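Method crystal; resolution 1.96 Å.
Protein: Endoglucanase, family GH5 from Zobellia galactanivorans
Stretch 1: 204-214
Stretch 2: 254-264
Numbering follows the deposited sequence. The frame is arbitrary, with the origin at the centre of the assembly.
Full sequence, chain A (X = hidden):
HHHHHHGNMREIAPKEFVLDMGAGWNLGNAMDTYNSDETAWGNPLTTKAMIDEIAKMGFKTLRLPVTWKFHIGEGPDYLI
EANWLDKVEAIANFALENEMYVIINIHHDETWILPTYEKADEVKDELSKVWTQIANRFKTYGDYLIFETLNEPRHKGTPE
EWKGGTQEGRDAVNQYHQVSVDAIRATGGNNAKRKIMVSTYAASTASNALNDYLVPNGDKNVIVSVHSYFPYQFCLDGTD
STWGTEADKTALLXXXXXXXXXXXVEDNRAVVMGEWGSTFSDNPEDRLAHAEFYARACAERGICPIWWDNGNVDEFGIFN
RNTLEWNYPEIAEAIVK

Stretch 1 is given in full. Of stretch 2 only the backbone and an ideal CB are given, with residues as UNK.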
# COMPACT_ATOMS: atom_id res chain seq x y z
N SER A 204 10.66 -2.14 0.71
CA SER A 204 11.55 -2.84 1.63
C SER A 204 11.89 -2.04 2.85
O SER A 204 11.99 -0.86 2.84
CB SER A 204 12.85 -3.11 0.87
OG SER A 204 13.73 -3.94 1.65
N THR A 205 12.19 -2.84 3.89
CA THR A 205 12.72 -2.27 5.16
C THR A 205 14.22 -2.59 5.25
O THR A 205 14.78 -2.34 6.35
CB THR A 205 11.90 -2.72 6.37
OG1 THR A 205 12.03 -4.12 6.50
CG2 THR A 205 10.41 -2.26 6.30
N ALA A 206 14.82 -3.19 4.25
CA ALA A 206 16.29 -3.45 4.22
C ALA A 206 16.96 -2.11 4.48
O ALA A 206 16.59 -1.02 4.06
CB ALA A 206 16.65 -4.12 2.91
N SER A 207 18.11 -2.16 5.22
CA SER A 207 18.80 -0.91 5.58
C SER A 207 19.28 -0.07 4.37
O SER A 207 19.24 1.13 4.45
CB SER A 207 19.99 -1.17 6.57
OG SER A 207 19.50 -1.87 7.68
N ASN A 208 19.70 -0.72 3.31
CA ASN A 208 20.13 0.03 2.13
C ASN A 208 18.97 0.77 1.45
O ASN A 208 19.09 1.92 1.06
CB ASN A 208 20.87 -0.82 1.08
CG ASN A 208 20.19 -2.09 0.75
OD1 ASN A 208 19.03 -2.35 1.17
ND2 ASN A 208 20.90 -2.95 0.05
N ALA A 209 17.78 0.14 1.50
CA ALA A 209 16.59 0.80 0.95
C ALA A 209 16.21 2.00 1.85
O ALA A 209 15.85 3.06 1.40
CB ALA A 209 15.44 -0.24 0.87
N LEU A 210 16.29 1.83 3.19
CA LEU A 210 16.04 2.90 4.15
C LEU A 210 16.99 4.09 3.99
O LEU A 210 16.62 5.26 4.02
CB LEU A 210 16.11 2.36 5.57
CG LEU A 210 14.77 2.08 6.20
CD1 LEU A 210 13.91 1.18 5.30
CD2 LEU A 210 14.98 1.50 7.59
N ASN A 211 18.27 3.73 3.77
CA ASN A 211 19.30 4.77 3.76
C ASN A 211 19.26 5.58 2.45
O ASN A 211 19.50 6.80 2.47
CB ASN A 211 20.68 4.12 4.06
CG ASN A 211 20.81 3.59 5.55
OD1 ASN A 211 20.22 4.15 6.49
ND2 ASN A 211 21.62 2.52 5.77
N ASP A 212 18.87 4.93 1.33
CA ASP A 212 18.86 5.57 0.03
C ASP A 212 17.54 6.24 -0.34
O ASP A 212 17.49 6.89 -1.38
CB ASP A 212 19.30 4.59 -1.03
CG ASP A 212 20.82 4.32 -1.00
OD1 ASP A 212 21.53 4.93 -0.17
OD2 ASP A 212 21.24 3.47 -1.78
N TYR A 213 16.54 6.17 0.50
CA TYR A 213 15.25 6.73 0.21
C TYR A 213 15.29 8.23 0.12
O TYR A 213 15.83 8.89 1.03
CB TYR A 213 14.38 6.33 1.36
CG TYR A 213 12.97 6.87 1.35
CD1 TYR A 213 12.04 6.30 0.52
CD2 TYR A 213 12.57 7.90 2.17
CE1 TYR A 213 10.72 6.75 0.51
CE2 TYR A 213 11.26 8.38 2.15
CZ TYR A 213 10.33 7.75 1.30
OH TYR A 213 8.99 8.23 1.36
N LEU A 214 14.66 8.81 -0.88
CA LEU A 214 14.55 10.22 -1.07
C LEU A 214 13.11 10.64 -1.24
O LEU A 214 12.40 10.12 -2.10
CB LEU A 214 15.33 10.72 -2.31
CG LEU A 214 16.84 10.53 -2.19
CD1 LEU A 214 17.46 10.81 -3.57
CD2 LEU A 214 17.42 11.45 -1.13
N UNK A 254 12.29 -4.94 17.11
CA UNK A 254 13.52 -4.40 16.57
C UNK A 254 13.29 -3.93 15.14
O UNK A 254 13.80 -2.93 14.70
CB UNK A 254 14.64 -5.44 16.63
N UNK A 255 12.54 -4.72 14.35
CA UNK A 255 12.13 -4.33 12.97
C UNK A 255 11.39 -3.00 12.98
O UNK A 255 11.71 -2.07 12.23
CB UNK A 255 11.24 -5.41 12.34
N UNK A 256 10.36 -2.94 13.80
CA UNK A 256 9.52 -1.76 13.86
C UNK A 256 10.32 -0.53 14.35
O UNK A 256 10.10 0.62 13.96
CB UNK A 256 8.32 -2.02 14.78
N UNK A 257 11.25 -0.78 15.30
CA UNK A 257 12.11 0.31 15.86
C UNK A 257 13.13 0.85 14.83
O UNK A 257 13.40 2.01 14.79
CB UNK A 257 12.86 -0.20 17.09
N UNK A 258 13.61 -0.03 13.93
CA UNK A 258 14.43 0.36 12.80
C UNK A 258 13.71 1.38 11.89
O UNK A 258 14.19 2.41 11.48
CB UNK A 258 14.82 -0.88 12.00
N UNK A 259 12.45 1.03 11.58
CA UNK A 259 11.58 1.87 10.73
C UNK A 259 11.29 3.20 11.45
O UNK A 259 11.41 4.29 10.90
CB UNK A 259 10.27 1.14 10.40
N UNK A 260 10.89 3.12 12.73
CA UNK A 260 10.65 4.32 13.52
C UNK A 260 11.88 5.23 13.62
O UNK A 260 11.86 6.42 13.38
CB UNK A 260 10.19 3.92 14.92
N UNK A 261 12.98 4.57 13.97
CA UNK A 261 14.23 5.36 14.17
C UNK A 261 14.69 6.13 12.94
O UNK A 261 15.14 7.28 13.00
CB UNK A 261 15.36 4.43 14.61
N UNK A 262 14.55 5.49 11.77
CA UNK A 262 15.00 6.09 10.51
C UNK A 262 13.98 7.15 10.10
O UNK A 262 14.30 8.29 9.89
CB UNK A 262 15.17 5.03 9.42
N UNK A 263 12.71 6.76 9.91
CA UNK A 263 11.74 7.66 9.30
C UNK A 263 11.13 8.67 10.26
O UNK A 263 11.01 9.83 9.92
CB UNK A 263 10.62 6.84 8.66
N UNK A 264 10.61 8.18 11.35
CA UNK A 264 9.89 9.00 12.28
C UNK A 264 10.83 9.94 13.08
O UNK A 264 10.56 11.15 13.19
CB UNK A 264 9.09 8.10 13.23

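Stretch 2 is helical throughout, and its axis runs nearly parallel to helix 207-212, at 15° and 10.7 Å at closest approach. Positions one turn apart therefore meet successive parts of stretch 1.

Position 254 is out of reach of stretch 1, so the visible atoms set little preference beyond a helix-compatible residue. It is Ala254.

At position 255 the CA-to-CB bond points sideways, and the ideal CB has nothing of stretch 1 within 5.5 Å. A short side chain would not reach stretch 1. A longer one could reach the hydroxyl of Thr205, which suits Glu, Gln or another polar residue. The residue is Glu255. Its end comes nearer than its CB, and Thr205 OG1 donates a short hydrogen bond of 2.6 Å to Glu255 OE1.

Positions 256 and 257 are both out of reach, and many residues would fit. They are Leu256 and Asp257.

Position 258 points toward stretch 1. Its ideal CB lies 5.0 Å from Leu210 CD2, and the carbonyl oxygen of Thr205 is an acceptor farther along. A long chain with an apolar stem and a donor at its tip would suit, so Lys or Arg is likely, and Gln is possible. The residue is Lys258. Its stem passes Leu210, with Lys258 CG 3.9 Å from Leu210 CD2. Lys258 NZ then makes a weak hydrogen bond of 2.9 Å to Thr205 O. The same amine forms a salt bridge with Glu255, Lys258 NZ to Glu255 OE2 being 2.8 Å. Both side chains thus gather at Thr205. A water bonded to Ser207 OG also accepts a weak hydrogen bond from Lys258 NZ.

Position 259 points sideways, with its ideal CB 5.3 Å from Thr205 CG2 and 5.5 Å from Leu210 CD2. These methyls favour an apolar residue such as Ile, Leu, Val or Met. It is Ile259, whose CD1 reaches to 3.6 Å from Thr205 CG2.

Positions 260 and 261 are out of reach, and many residues would fit, polar or charged ones among them. They are Arg260 and Asp261, which form a salt bridge with each other, Arg260 NE to Asp261 OD1 being 2.9 Å.

Position 262 points toward Leu210, whose CD2 is 4.0 Å from the ideal CB. Beyond it lies the amide oxygen of Asn211. An apolar residue could pack here, but a long chain ending in a donor, Lys or Arg, could use both features. It is Lys262. Lys262 CE lies 3.4 Å from Leu210 O, and Lys262 NZ donates to Asn211 OD1 at 3.2 Å.

Position 263 points sideways, and its ideal CB has nothing of stretch 1 within 5.5 Å. The Tyr213 ring and the Leu210 side chain leave room for a large apolar side chain, Phe, Leu or Met. It is Phe263, with its end turned nearer. Phe263 CZ is 3.7 Å from Leu210 CG, and its ring sets its edge toward the face of Tyr213, with planes at 78°.

Position 264 is out of reach and unconstrained here. It is Ile264.

Stretch 2 (254-264) AELDKIRDKFI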
# COMPACT_ATOMS: atom_id res chain seq x y z
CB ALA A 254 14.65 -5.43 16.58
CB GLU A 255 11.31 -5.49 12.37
CG GLU A 255 10.55 -5.20 11.08
CD GLU A 255 11.44 -5.08 9.90
OE1 GLU A 255 10.89 -4.76 8.78
OE2 GLU A 255 12.73 -5.22 9.96
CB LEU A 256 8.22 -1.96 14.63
CG LEU A 256 7.30 -3.02 13.96
CD1 LEU A 256 6.06 -3.27 14.85
CD2 LEU A 256 6.85 -2.66 12.55
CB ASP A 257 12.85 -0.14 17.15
CG ASP A 257 11.94 -0.38 18.28
OD1 ASP A 257 10.82 0.15 18.39
OD2 ASP A 257 12.45 -0.95 19.31
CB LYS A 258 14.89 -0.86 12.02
CG LYS A 258 15.53 -0.73 10.70
CD LYS A 258 15.87 -2.14 10.14
CE LYS A 258 14.74 -2.85 9.29
NZ LYS A 258 14.90 -4.19 8.53
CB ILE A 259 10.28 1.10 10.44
CG1 ILE A 259 10.59 -0.18 9.64
CG2 ILE A 259 9.20 2.03 9.86
CD1 ILE A 259 9.40 -1.11 9.58
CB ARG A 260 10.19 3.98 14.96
CG ARG A 260 10.16 5.14 15.94
CD ARG A 260 10.21 4.67 17.40
NE ARG A 260 11.48 3.96 17.78
CZ ARG A 260 11.62 3.23 18.88
NH1 ARG A 260 10.57 3.05 19.70
NH2 ARG A 260 12.77 2.62 19.14
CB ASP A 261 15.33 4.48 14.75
CG ASP A 261 15.03 4.01 16.18
OD1 ASP A 261 14.13 4.52 16.84
OD2 ASP A 261 15.77 3.05 16.61
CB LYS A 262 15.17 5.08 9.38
CG LYS A 262 15.55 5.69 8.05
CD LYS A 262 16.98 6.23 8.20
CE LYS A 262 17.71 6.66 6.94
NZ LYS A 262 19.11 7.03 7.38
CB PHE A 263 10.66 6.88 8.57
CG PHE A 263 11.21 6.02 7.45
CD1 PHE A 263 11.83 6.62 6.39
CD2 PHE A 263 11.04 4.64 7.39
CE1 PHE A 263 12.30 5.85 5.35
CE2 PHE A 263 11.49 3.87 6.29
CZ PHE A 263 12.14 4.50 5.30
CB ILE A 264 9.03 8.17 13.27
CG1 ILE A 264 7.98 7.31 12.47
CG2 ILE A 264 8.39 9.11 14.34
CD1 ILE A 264 7.19 6.31 13.22
O HOH W 1 18.23 -3.75 8.79
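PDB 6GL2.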